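Local coordinates for monoamine oxidase regulatory protein, putative (Archaeoglobus fulgidus, PDB 1Q6W) that adopts the hot dog fold of MaoC-like dehydratases and probably acts on acyl thioesters, or serves as a putative regulator of monoamine oxidase, at the interface of chains A and B. Coordinates in Å, arbitrary orientation; residue numbers count along the deposited sequence, not the author numbering. Chains: chain A/B, monoamine oxidase regulatory protein, putative.

The interface of chains A and B. Residues chain A 39, 42-43, 69-70, 72-74, 76; chain B 39, 42-43, 69-70, 72-74, 76.
Helices 33-43 and 68-84 of one chain pack against the same two helices of the other, forming an apolar patch of a two-fold interface; this hot dog pair is likely to be the working dimer. No hydrogen bond crosses the patch. From CB of A:Phe39 the ring swings out with CG anti to the backbone N (chi1 -167°). The ring edge at CD1 meets B:Leu42 CD2, a methyl in the ring plane 3.8 Å away, and the two side chains cross at about a right angle. Further out, CE1 runs onto B:Ser73, and CZ, the tip, lies 3.4 Å from B:Ser73 OG in van der Waals contact, with CB behind it. The ring's faces are held by its own chain: the methyl A:Thr43 CG2 sits 3.8 Å above the plane on one, toward the rim, and the backbone N of A:Leu70 lies over the other. An alanine in place of A:Phe39 would probably loosen the seat of B:Leu42 and B:Ser73, since the whole ring edge they rest on would be gone. The hydroxyl OG of B:Ser73 is satisfied within its own helix, donating to B:Met69 O at 2.9 Å from above the carbonyl plane, which probably makes its apolar surroundings tolerable. A:Thr43 does likewise: OG1 takes the crowded position between backbone N and carbonyl carbon and donates a hydrogen bond to A:Phe39 O, which turns CG2 toward B:Ser73 CB. Beside this, A:Leu42 CD2 also touches B:Leu70 CD1. Near the axis the two selenomethionines, both poorly ordered, cross obliquely, each chain bent at chi2 and chi3; the CG of A:Met69 rests 3.7 Å from the methyl CD1 of B:Leu76.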
ATOM      1  N   PHE A  39      -8.777  -8.569   2.978  1.00 27.94           N
ATOM      2  CA  PHE A  39      -8.143  -7.271   3.117  1.00 31.51           C
ATOM      3  C   PHE A  39      -8.993  -6.383   4.019  1.00 30.10           C
ATOM      4  O   PHE A  39      -8.467  -5.673   4.873  1.00 30.98           O
ATOM      5  CB  PHE A  39      -7.952  -6.612   1.762  1.00 21.59           C
ATOM      6  CG  PHE A  39      -7.037  -5.436   1.803  1.00 22.94           C
ATOM      7  CD1 PHE A  39      -5.662  -5.618   1.891  1.00 23.70           C
ATOM      8  CD2 PHE A  39      -7.545  -4.136   1.794  1.00 25.34           C
ATOM      9  CE1 PHE A  39      -4.813  -4.523   1.972  1.00 25.03           C
ATOM     10  CE2 PHE A  39      -6.699  -3.041   1.872  1.00 23.34           C
ATOM     11  CZ  PHE A  39      -5.340  -3.234   1.963  1.00 22.83           C
ATOM     12  N   LEU A  42      -8.490  -7.559   7.700  1.00 28.99           N
ATOM     13  CA  LEU A  42      -7.170  -7.149   8.155  1.00 30.31           C
ATOM     14  C   LEU A  42      -7.048  -5.668   8.477  1.00 31.76           C
ATOM     15  O   LEU A  42      -6.406  -5.298   9.459  1.00 30.54           O
ATOM     16  CB  LEU A  42      -6.137  -7.505   7.094  1.00 27.60           C
ATOM     17  CG  LEU A  42      -4.687  -7.155   7.385  1.00 29.84           C
ATOM     18  CD1 LEU A  42      -4.228  -7.903   8.627  1.00 31.46           C
ATOM     19  CD2 LEU A  42      -3.833  -7.536   6.197  1.00 29.25           C
ATOM     20  N   THR A  43      -7.658  -4.824   7.648  1.00 30.80           N
ATOM     21  CA  THR A  43      -7.586  -3.386   7.839  1.00 26.38           C
ATOM     22  C   THR A  43      -8.797  -2.823   8.589  1.00 30.09           C
ATOM     23  O   THR A  43      -8.887  -1.597   8.812  1.00 28.23           O
ATOM     24  CB  THR A  43      -7.463  -2.658   6.478  1.00 19.73           C
ATOM     25  OG1 THR A  43      -8.685  -2.800   5.737  1.00 21.26           O
ATOM     26  CG2 THR A  43      -6.313  -3.226   5.669  1.00 16.07           C
HETATM   27  N   MSE A  69      -5.349  -0.510  -2.397  1.00 27.30           N
HETATM   28  CA  MSE A  69      -4.252  -0.995  -1.558  1.00 29.56           C
HETATM   29  C   MSE A  69      -4.094  -2.511  -1.688  1.00 31.16           C
HETATM   30  O   MSE A  69      -2.981  -3.027  -1.564  1.00 28.06           O
HETATM   31  CB  MSE A  69      -4.489  -0.636  -0.094  1.00 43.91           C
HETATM   32  CG  MSE A  69      -4.160   0.808   0.241  1.00 51.55           C
HETATM   33 SE   MSE A  69      -2.358   1.274  -0.226  1.00 63.11          SE
HETATM   34  CE  MSE A  69      -1.412   0.335   1.174  1.00 60.07           C
ATOM     35  N   LEU A  70      -5.206  -3.219  -1.939  1.00 34.99           N
ATOM     36  CA  LEU A  70      -5.157  -4.657  -2.099  1.00 33.82           C
ATOM     37  C   LEU A  70      -4.416  -5.009  -3.389  1.00 34.66           C
ATOM     38  O   LEU A  70      -3.516  -5.861  -3.403  1.00 33.87           O
ATOM     39  CB  LEU A  70      -6.565  -5.252  -2.132  1.00 29.81           C
ATOM     40  CG  LEU A  70      -6.616  -6.738  -2.518  1.00 31.17           C
ATOM     41  CD1 LEU A  70      -5.862  -7.582  -1.486  1.00 31.60           C
ATOM     42  CD2 LEU A  70      -8.053  -7.170  -2.653  1.00 32.79           C
ATOM     43  N   LEU A  72      -2.311  -3.228  -4.993  1.00 21.61           N
ATOM     44  CA  LEU A  72      -0.921  -2.845  -4.865  1.00 21.01           C
ATOM     45  C   LEU A  72      -0.160  -3.908  -4.071  1.00 20.98           C
ATOM     46  O   LEU A  72       0.909  -4.345  -4.470  1.00 21.02           O
ATOM     47  CB  LEU A  72      -0.820  -1.475  -4.183  1.00 19.32           C
ATOM     48  CG  LEU A  72       0.592  -0.883  -4.026  1.00 19.98           C
ATOM     49  CD1 LEU A  72       1.318  -0.880  -5.376  1.00 16.14           C
ATOM     50  CD2 LEU A  72       0.503   0.528  -3.441  1.00 18.14           C
ATOM     51  N   SER A  73      -0.732  -4.333  -2.954  1.00 25.69           N
ATOM     52  CA  SER A  73      -0.123  -5.352  -2.109  1.00 25.91           C
ATOM     53  C   SER A  73       0.064  -6.678  -2.850  1.00 27.68           C
ATOM     54  O   SER A  73       1.142  -7.280  -2.800  1.00 27.99           O
ATOM     55  CB  SER A  73      -0.973  -5.590  -0.865  1.00 34.69           C
ATOM     56  OG  SER A  73      -0.937  -4.465  -0.012  1.00 39.62           O
ATOM     57  N   ILE A  74      -0.982  -7.146  -3.528  1.00 18.06           N
ATOM     58  CA  ILE A  74      -0.853  -8.380  -4.265  1.00 16.16           C
ATOM     59  C   ILE A  74       0.206  -8.246  -5.351  1.00 18.77           C
ATOM     60  O   ILE A  74       0.994  -9.151  -5.572  1.00 18.53           O
ATOM     61  CB  ILE A  74      -2.191  -8.820  -4.878  1.00 17.00           C
ATOM     62  CG1 ILE A  74      -3.173  -9.234  -3.751  1.00 15.98           C
ATOM     63  CG2 ILE A  74      -1.951  -9.993  -5.834  1.00 17.68           C
ATOM     64  CD1 ILE A  74      -4.508  -9.788  -4.242  1.00 13.59           C
ATOM     65  N   LEU A  76       2.989  -6.086  -5.560  1.00 19.99           N
ATOM     66  CA  LEU A  76       4.326  -6.120  -4.991  1.00 23.63           C
ATOM     67  C   LEU A  76       4.657  -7.541  -4.536  1.00 26.38           C
ATOM     68  O   LEU A  76       5.781  -8.015  -4.673  1.00 25.15           O
ATOM     69  CB  LEU A  76       4.404  -5.170  -3.817  1.00 19.28           C
ATOM     70  CG  LEU A  76       4.303  -3.690  -4.210  1.00 26.61           C
ATOM     71  CD1 LEU A  76       4.194  -2.801  -2.967  1.00 23.98           C
ATOM     72  CD2 LEU A  76       5.531  -3.299  -5.069  1.00 23.11           C
TER
ATOM     73  N   PHE B  39      -1.003 -10.913   6.373  1.00 23.40           N
ATOM     74  CA  PHE B  39      -0.590 -10.114   5.234  1.00 21.31           C
ATOM     75  C   PHE B  39       0.282 -10.952   4.327  1.00 17.79           C
ATOM     76  O   PHE B  39       0.167 -10.880   3.103  1.00 16.61           O
ATOM     77  CB  PHE B  39       0.171  -8.866   5.687  1.00 31.20           C
ATOM     78  CG  PHE B  39       0.354  -7.857   4.603  1.00 32.03           C
ATOM     79  CD1 PHE B  39      -0.711  -7.033   4.208  1.00 33.39           C
ATOM     80  CD2 PHE B  39       1.568  -7.754   3.931  1.00 31.86           C
ATOM     81  CE1 PHE B  39      -0.572  -6.118   3.150  1.00 32.45           C
ATOM     82  CE2 PHE B  39       1.722  -6.834   2.860  1.00 32.08           C
ATOM     83  CZ  PHE B  39       0.648  -6.017   2.473  1.00 30.16           C
ATOM     84  N   LEU B  42      -2.060 -13.419   2.388  1.00 25.73           N
ATOM     85  CA  LEU B  42      -2.798 -12.661   1.383  1.00 28.72           C
ATOM     86  C   LEU B  42      -1.992 -12.281   0.157  1.00 30.53           C
ATOM     87  O   LEU B  42      -2.488 -12.371  -0.977  1.00 30.87           O
ATOM     88  CB  LEU B  42      -3.363 -11.386   2.006  1.00 25.63           C
ATOM     89  CG  LEU B  42      -4.180 -10.467   1.098  1.00 23.61           C
ATOM     90  CD1 LEU B  42      -5.417 -11.229   0.539  1.00 24.07           C
ATOM     91  CD2 LEU B  42      -4.593  -9.248   1.893  1.00 22.19           C
ATOM     92  N   THR B  43      -0.752 -11.860   0.381  1.00 25.85           N
ATOM     93  CA  THR B  43       0.109 -11.436  -0.717  1.00 26.66           C
ATOM     94  C   THR B  43       1.046 -12.539  -1.195  1.00 30.19           C
ATOM     95  O   THR B  43       1.883 -12.304  -2.072  1.00 30.84           O
ATOM     96  CB  THR B  43       0.963 -10.232  -0.292  1.00 24.61           C
ATOM     97  OG1 THR B  43       1.871 -10.651   0.734  1.00 23.42           O
ATOM     98  CG2 THR B  43       0.082  -9.096   0.258  1.00 19.81           C
HETATM   99  N   MSE B  69       3.941  -2.314   3.733  1.00 22.30           N
HETATM  100  CA  MSE B  69       2.615  -2.278   3.135  1.00 23.95           C
HETATM  101  C   MSE B  69       1.522  -2.618   4.163  1.00 24.21           C
HETATM  102  O   MSE B  69       0.383  -2.154   4.055  1.00 20.97           O
HETATM  103  CB  MSE B  69       2.545  -3.249   1.958  1.00 44.97           C
HETATM  104  CG  MSE B  69       3.189  -2.718   0.697  1.00 50.70           C
HETATM  105 SE   MSE B  69       2.457  -0.993   0.189  1.00 64.87          SE
HETATM  106  CE  MSE B  69       0.738  -1.587  -0.485  1.00 57.18           C
ATOM    107  N   LEU B  70       1.865  -3.441   5.155  1.00 23.71           N
ATOM    108  CA  LEU B  70       0.902  -3.811   6.182  1.00 23.69           C
ATOM    109  C   LEU B  70       0.595  -2.596   7.045  1.00 22.16           C
ATOM    110  O   LEU B  70      -0.566  -2.276   7.290  1.00 20.52           O
ATOM    111  CB  LEU B  70       1.445  -4.943   7.062  1.00 26.98           C
ATOM    112  CG  LEU B  70       0.569  -5.272   8.287  1.00 24.04           C
ATOM    113  CD1 LEU B  70      -0.793  -5.733   7.841  1.00 19.45           C
ATOM    114  CD2 LEU B  70       1.219  -6.322   9.144  1.00 22.42           C
ATOM    115  N   LEU B  72       0.989   0.520   6.313  1.00 20.69           N
ATOM    116  CA  LEU B  72       0.272   1.485   5.514  1.00 20.84           C
ATOM    117  C   LEU B  72      -1.207   1.108   5.422  1.00 24.34           C
ATOM    118  O   LEU B  72      -2.097   1.945   5.644  1.00 29.57           O
ATOM    119  CB  LEU B  72       0.872   1.562   4.125  1.00 23.35           C
ATOM    120  CG  LEU B  72       0.301   2.612   3.158  1.00 25.31           C
ATOM    121  CD1 LEU B  72       0.244   3.988   3.872  1.00 25.25           C
ATOM    122  CD2 LEU B  72       1.154   2.652   1.888  1.00 18.12           C
ATOM    123  N   SER B  73      -1.479  -0.150   5.123  1.00 20.75           N
ATOM    124  CA  SER B  73      -2.859  -0.617   4.996  1.00 22.39           C
ATOM    125  C   SER B  73      -3.647  -0.469   6.281  1.00 21.63           C
ATOM    126  O   SER B  73      -4.786   0.009   6.251  1.00 20.85           O
ATOM    127  CB  SER B  73      -2.907  -2.080   4.560  1.00 32.21           C
ATOM    128  OG  SER B  73      -2.390  -2.237   3.258  1.00 35.97           O
ATOM    129  N   ILE B  74      -3.054  -0.878   7.402  1.00 28.12           N
ATOM    130  CA  ILE B  74      -3.747  -0.775   8.678  1.00 28.35           C
ATOM    131  C   ILE B  74      -3.989   0.703   9.006  1.00 28.93           C
ATOM    132  O   ILE B  74      -5.044   1.066   9.520  1.00 24.97           O
ATOM    133  CB  ILE B  74      -2.943  -1.459   9.822  1.00 30.02           C
ATOM    134  CG1 ILE B  74      -2.952  -2.983   9.617  1.00 30.81           C
ATOM    135  CG2 ILE B  74      -3.549  -1.113  11.190  1.00 28.82           C
ATOM    136  CD1 ILE B  74      -2.273  -3.759  10.747  1.00 31.78           C
ATOM    137  N   LEU B  76      -4.294   3.450   6.844  1.00 26.92           N
ATOM    138  CA  LEU B  76      -5.382   3.994   6.043  1.00 29.77           C
ATOM    139  C   LEU B  76      -6.710   3.439   6.528  1.00 31.76           C
ATOM    140  O   LEU B  76      -7.722   4.131   6.552  1.00 33.00           O
ATOM    141  CB  LEU B  76      -5.176   3.637   4.584  1.00 27.33           C
ATOM    142  CG  LEU B  76      -3.964   4.307   3.951  1.00 29.32           C
ATOM    143  CD1 LEU B  76      -3.705   3.706   2.566  1.00 25.29           C
ATOM    144  CD2 LEU B  76      -4.209   5.837   3.903  1.00 24.94           C
TER